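Local coordinates for putative SAM-dependent O-methyltranferase (Podospora anserina, PDB 4YMH) that is an S-adenosylmethionine-dependent O-methyltransferase of the cation-dependent family, bound here to S-adenosyl-L-homocysteine, at the interface of chains A and B. Numbering follows the deposited sequence. Chains: chain A/B, Putative SAM-dependent O-methyltranferase.

The two contacts belong to one two-fold symmetric interface between the copies of the methyltransferase, the centres of their C-alpha atoms about 22 Å apart. In contact 1 the strand 217-222 of chain B lies against the turn after helix 10-22 and against helix 51-64 of chain A; in contact 2 the N-terminal segments of both chains meet near the start of helix 10-22. Helix 10-22 of chain A therefore reaches into both, through A:Glu10 and A:Ala13 at one end and A:Cys20 at the other. Symmetry repeats each contact with the chains exchanged, which is consistent with a dimer, although the structure alone does not prove one in solution.

Contact 1: the interface of chains A and B. Residues chain A 20, 23-24, 52, 55, 59; chain B 212, 219-221.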
loop_
_atom_site.group_PDB
_atom_site.type_symbol
_atom_site.label_atom_id
_atom_site.label_comp_id
_atom_site.label_asym_id
_atom_site.label_seq_id
_atom_site.Cartn_x
_atom_site.Cartn_y
_atom_site.Cartn_z
ATOM N N CYS A 20 6.649 2.144 -12.731
ATOM C CA CYS A 20 6.018 2.777 -11.576
ATOM C C CYS A 20 6.677 4.113 -11.238
ATOM O O CYS A 20 5.986 5.088 -10.918
ATOM C CB CYS A 20 6.057 1.852 -10.360
ATOM S SG CYS A 20 4.993 0.406 -10.555
ATOM N N ASN A 23 5.685 6.779 -13.735
ATOM C CA ASN A 23 4.290 7.119 -13.580
ATOM C C ASN A 23 3.853 7.508 -12.165
ATOM O O ASN A 23 2.716 7.520 -11.830
ATOM C CB ASN A 23 3.425 6.039 -14.202
ATOM C CG ASN A 23 3.532 6.008 -15.700
ATOM O OD1 ASN A 23 2.977 6.833 -16.358
ATOM N ND2 ASN A 23 4.246 5.054 -16.227
ATOM N N SER A 24 4.819 7.848 -11.352
ATOM C CA SER A 24 4.572 8.395 -10.025
ATOM C C SER A 24 5.342 9.700 -9.917
ATOM O O SER A 24 6.372 9.874 -10.577
ATOM C CB SER A 24 5.013 7.443 -8.913
ATOM O OG SER A 24 4.415 6.180 -9.070
ATOM N N LEU A 52 11.457 4.788 -5.713
ATOM C CA LEU A 52 10.007 4.605 -5.707
ATOM C C LEU A 52 9.498 4.576 -4.264
ATOM O O LEU A 52 8.479 5.193 -3.938
ATOM C CB LEU A 52 9.618 3.315 -6.448
ATOM C CG LEU A 52 8.120 3.012 -6.553
ATOM C CD1 LEU A 52 7.391 4.151 -7.274
ATOM C CD2 LEU A 52 7.899 1.674 -7.279
ATOM N N SER A 55 9.218 8.042 -3.023
ATOM C CA SER A 55 7.949 8.660 -3.451
ATOM C C SER A 55 6.784 8.181 -2.589
ATOM O O SER A 55 5.904 8.962 -2.235
ATOM C CB SER A 55 7.681 8.361 -4.919
ATOM O OG SER A 55 8.691 8.952 -5.722
ATOM N N PHE A 59 4.467 10.601 -0.305
ATOM C CA PHE A 59 3.019 10.568 -0.558
ATOM C C PHE A 59 2.258 10.240 0.721
ATOM O O PHE A 59 1.294 10.924 1.091
ATOM C CB PHE A 59 2.682 9.547 -1.652
ATOM C CG PHE A 59 1.214 9.539 -2.069
ATOM C CD1 PHE A 59 0.256 8.890 -1.307
ATOM C CD2 PHE A 59 0.809 10.178 -3.241
ATOM C CE1 PHE A 59 -1.088 8.881 -1.699
ATOM C CE2 PHE A 59 -0.518 10.157 -3.644
ATOM C CZ PHE A 59 -1.471 9.531 -2.867
ATOM N N MET B 212 0.084 12.116 -14.979
ATOM C CA MET B 212 1.321 12.815 -14.678
ATOM C C MET B 212 1.314 14.222 -15.270
ATOM O O MET B 212 2.214 15.019 -14.994
ATOM C CB MET B 212 2.523 12.012 -15.189
ATOM C CG MET B 212 2.696 10.692 -14.457
ATOM S SD MET B 212 3.046 10.963 -12.709
ATOM C CE MET B 212 4.645 11.737 -12.787
ATOM N N VAL B 219 0.312 11.772 -7.419
ATOM C CA VAL B 219 0.040 10.453 -7.984
ATOM C C VAL B 219 1.117 9.456 -7.569
ATOM O O VAL B 219 2.318 9.760 -7.618
ATOM C CB VAL B 219 -0.016 10.508 -9.517
ATOM C CG1 VAL B 219 -0.300 9.117 -10.097
ATOM C CG2 VAL B 219 -1.075 11.527 -9.993
ATOM N N LEU B 220 0.692 8.271 -7.155
ATOM C CA LEU B 220 1.653 7.212 -6.836
ATOM C C LEU B 220 1.161 5.882 -7.398
ATOM O O LEU B 220 0.088 5.414 -7.023
ATOM C CB LEU B 220 1.853 7.098 -5.330
ATOM C CG LEU B 220 2.734 5.922 -4.879
ATOM C CD1 LEU B 220 4.197 6.167 -5.268
ATOM C CD2 LEU B 220 2.592 5.675 -3.381
ATOM N N LEU B 221 1.913 5.289 -8.316
ATOM C CA LEU B 221 1.531 3.968 -8.830
ATOM C C LEU B 221 2.299 2.925 -8.031
ATOM O O LEU B 221 3.509 2.836 -8.137
ATOM C CB LEU B 221 1.809 3.863 -10.338
ATOM C CG LEU B 221 1.630 2.500 -11.020
ATOM C CD1 LEU B 221 0.338 1.791 -10.563
ATOM C CD2 LEU B 221 1.655 2.656 -12.538
#
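With OG anti to its own carbonyl carbon and beside the backbone N (chi1 -54°), A:Ser24 meets the main chain of B:Leu221, while A:Phe59, its CG anti to the backbone N (chi1 -175°), brings its ring to B:Leu220. The serine hydroxyl is gripped from two sides. It accepts a nearly straight hydrogen bond from B:Leu221 N (2.8 Å to A:Ser24 OG, 165° at H) and gives its own hydrogen to A:Cys20 O at 2.7 Å from OG, tilted out of that carbonyl's plane. This relay fixes the rotation of the hydroxyl and connects the last turn of helix 10-22 in one chain to a strand of the other. An alanine here would probably leave the B:Leu221 amide without its acceptor and A:Cys20 O without this donor.

Apolar groups flank the polar link. B:Leu220 lays its CB against the ring of A:Phe59, 3.9 Å from CD2, the two side chains crossing obliquely, and points its CD1 branch at A:Ser24 CB and A:Ser55 CB. In the other direction, B:Leu221 CG packs on the sulfur of A:Cys20, 4.0 Å from SG. B:Met212 folds back at its second and third torsions and lies along the backbone of A:Asn23 and A:Ser24; its methyl CE comes 3.4 Å from A:Ser24 O.

Within the fold, strand 217-222 of chain B presents B:Val219, B:Leu220 and B:Leu221 to chain A, with B:Met212 in the loop before it, against the end of helix 10-22, the turn that follows it and one side of helix 51-64.

Contact 2: the interface of chains A and B. Residues chain A 8-10, 13, 177-178, 185, 188; chain B 6-8, 12.
The N-terminal loops of the two chains run antiparallel where A:Phe8 faces B:Phe8, and the chain B loop continues between the start of helix 10-22 of chain A and a second wall of that chain, made of the 3-10 helix 176-178 and the loop carrying A:Cys185 and A:Trp188. B:Pro7 is the wedge, hiding 105 Å² against chain A. Its CG sits over the five-membered ring of the A:Trp188 indole, 3.5 Å from that ring's centroid, in a CH-pi contact, and its CD leans toward CE2 of the same side chain. The indole is turned to receive it by a chi1 of 56°, which sets CG between the backbone N and the carbonyl carbon. From the side of helix 10-22, roughly at right angles to the direction of the indole, the aliphatic CG of A:Glu10 meets B:Pro7 CG at 3.8 Å, so the tip of the pyrrolidine sits in the corner between the two.

B:Leu6 crosses the tryptophan at about a right angle, CD2 toward the benzene-ring atom CZ2, while CD1 rests on the backbone of A:Arg177. Further along, B:Thr12 turns its methyl CG2 to A:Cys185 CB, and the edge of the B:Phe8 ring points in plane at A:Cys185 O, 3.6 Å from CE1.

Water completes the polar links. Where the loops pair, the amides of A:Phe8 and B:Phe8 point away from each other's carbonyls, and water 1 joins both amides to B:Leu6 O. Beside the indole, water 2 bridges A:Cys185 O and B:Pro7 O. Water 3 lies in plane at the indole edge, 2.7 Å from A:Trp188 NE1, and it also bonds A:Arg177 O at 2.8 Å and, more distantly, B:Pro7 O at 3.3 Å.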
loop_
_atom_site.group_PDB
_atom_site.type_symbol
_atom_site.label_atom_id
_atom_site.label_comp_id
_atom_site.label_asym_id
_atom_site.label_seq_id
_atom_site.Cartn_x
_atom_site.Cartn_y
_atom_site.Cartn_z
ATOM N N PHE A 8 6.681 -12.138 -11.883
ATOM C CA PHE A 8 7.573 -11.449 -12.819
ATOM C C PHE A 8 8.951 -12.119 -12.740
ATOM O O PHE A 8 9.377 -12.499 -11.653
ATOM C CB PHE A 8 7.701 -9.950 -12.481
ATOM C CG PHE A 8 6.449 -9.124 -12.759
ATOM C CD1 PHE A 8 5.936 -9.021 -14.045
ATOM C CD2 PHE A 8 5.822 -8.425 -11.743
ATOM C CE1 PHE A 8 4.810 -8.261 -14.313
ATOM C CE2 PHE A 8 4.677 -7.652 -12.001
ATOM C CZ PHE A 8 4.178 -7.572 -13.287
ATOM N N ASN A 9 9.646 -12.283 -13.861
ATOM C CA ASN A 9 11.043 -12.697 -13.762
ATOM C C ASN A 9 11.879 -11.464 -13.421
ATOM O O ASN A 9 11.349 -10.356 -13.376
ATOM C CB ASN A 9 11.536 -13.415 -15.038
ATOM C CG ASN A 9 11.525 -12.541 -16.296
ATOM O OD1 ASN A 9 11.463 -11.318 -16.239
ATOM N ND2 ASN A 9 11.635 -13.190 -17.446
ATOM N N GLU A 10 13.171 -11.646 -13.167
ATOM C CA GLU A 10 13.999 -10.527 -12.696
ATOM C C GLU A 10 13.984 -9.290 -13.608
ATOM O O GLU A 10 13.744 -8.152 -13.148
ATOM C CB GLU A 10 15.440 -10.994 -12.517
ATOM C CG GLU A 10 15.613 -11.966 -11.382
ATOM C CD GLU A 10 16.992 -12.554 -11.364
ATOM O OE1 GLU A 10 17.147 -13.697 -11.844
ATOM O OE2 GLU A 10 17.918 -11.871 -10.878
ATOM N N ALA A 13 10.504 -7.628 -13.740
ATOM C CA ALA A 13 10.206 -6.945 -12.482
ATOM C C ALA A 13 10.905 -5.575 -12.453
ATOM O O ALA A 13 10.307 -4.569 -12.033
ATOM C CB ALA A 13 10.635 -7.797 -11.287
ATOM N N ARG A 177 13.395 -10.733 1.182
ATOM C CA ARG A 177 13.601 -11.121 -0.216
ATOM C C ARG A 177 12.753 -12.315 -0.655
ATOM O O ARG A 177 12.915 -12.828 -1.768
ATOM C CB ARG A 177 15.085 -11.415 -0.460
ATOM C CG ARG A 177 16.016 -10.290 -0.005
ATOM C CD ARG A 177 15.816 -9.053 -0.842
ATOM N NE ARG A 177 16.996 -8.188 -0.798
ATOM C CZ ARG A 177 17.094 -7.064 -0.095
ATOM N NH1 ARG A 177 16.076 -6.637 0.640
ATOM N NH2 ARG A 177 18.220 -6.357 -0.137
ATOM N N GLY A 178 11.847 -12.747 0.216
ATOM C CA GLY A 178 11.030 -13.919 -0.024
ATOM C C GLY A 178 11.345 -15.017 0.976
ATOM O O GLY A 178 10.561 -15.927 1.177
ATOM N N CYS A 185 12.129 -19.641 -1.579
ATOM C CA CYS A 185 11.269 -18.668 -2.248
ATOM C C CYS A 185 12.024 -17.530 -2.952
ATOM O O CYS A 185 11.399 -16.590 -3.441
ATOM C CB CYS A 185 10.271 -18.090 -1.239
ATOM S SG CYS A 185 8.978 -19.268 -0.736
ATOM N N TRP A 188 16.649 -16.653 -7.228
ATOM C CA TRP A 188 17.443 -15.643 -7.935
ATOM C C TRP A 188 18.477 -14.987 -7.031
ATOM O O TRP A 188 19.427 -14.369 -7.516
ATOM C CB TRP A 188 16.522 -14.548 -8.514
ATOM C CG TRP A 188 15.675 -13.930 -7.443
ATOM C CD1 TRP A 188 14.456 -14.377 -6.999
ATOM C CD2 TRP A 188 15.993 -12.781 -6.645
ATOM N NE1 TRP A 188 14.001 -13.572 -5.980
ATOM C CE2 TRP A 188 14.924 -12.585 -5.746
ATOM C CE3 TRP A 188 17.078 -11.896 -6.604
ATOM C CZ2 TRP A 188 14.906 -11.542 -4.823
ATOM C CZ3 TRP A 188 17.057 -10.862 -5.691
ATOM C CH2 TRP A 188 15.982 -10.696 -4.808
ATOM N N LEU B 6 9.921 -7.666 -6.071
ATOM C CA LEU B 6 10.519 -8.997 -5.937
ATOM C C LEU B 6 10.078 -9.909 -7.071
ATOM O O LEU B 6 8.886 -10.005 -7.338
ATOM C CB LEU B 6 10.134 -9.639 -4.602
ATOM C CG LEU B 6 10.689 -8.927 -3.371
ATOM C CD1 LEU B 6 10.216 -9.627 -2.119
ATOM C CD2 LEU B 6 12.225 -8.882 -3.424
ATOM N N PRO B 7 11.032 -10.599 -7.727
ATOM C CA PRO B 7 10.593 -11.503 -8.790
ATOM C C PRO B 7 10.151 -12.847 -8.214
ATOM O O PRO B 7 10.882 -13.424 -7.425
ATOM C CB PRO B 7 11.837 -11.644 -9.665
ATOM C CG PRO B 7 12.993 -11.476 -8.702
ATOM C CD PRO B 7 12.503 -10.517 -7.631
ATOM N N PHE B 8 8.962 -13.311 -8.588
ATOM C CA PHE B 8 8.461 -14.632 -8.184
ATOM C C PHE B 8 7.965 -15.406 -9.401
ATOM O O PHE B 8 7.420 -14.804 -10.322
ATOM C CB PHE B 8 7.306 -14.506 -7.192
ATOM C CG PHE B 8 7.679 -13.889 -5.877
ATOM C CD1 PHE B 8 8.584 -14.514 -5.034
ATOM C CD2 PHE B 8 7.080 -12.714 -5.460
ATOM C CE1 PHE B 8 8.915 -13.955 -3.814
ATOM C CE2 PHE B 8 7.403 -12.155 -4.234
ATOM C CZ PHE B 8 8.324 -12.775 -3.416
ATOM N N THR B 12 5.461 -19.697 -6.554
ATOM C CA THR B 12 5.975 -18.921 -5.433
ATOM C C THR B 12 5.149 -17.662 -5.166
ATOM O O THR B 12 4.902 -17.321 -4.018
ATOM C CB THR B 12 7.440 -18.514 -5.664
ATOM O OG1 THR B 12 8.204 -19.678 -6.006
ATOM C CG2 THR B 12 8.012 -17.882 -4.409
HETATM O O HOH W 1 6.948 -11.321 -8.960
HETATM O O HOH W 2 11.517 -15.614 -6.165
HETATM O O HOH W 3 11.931 -13.119 -4.358
#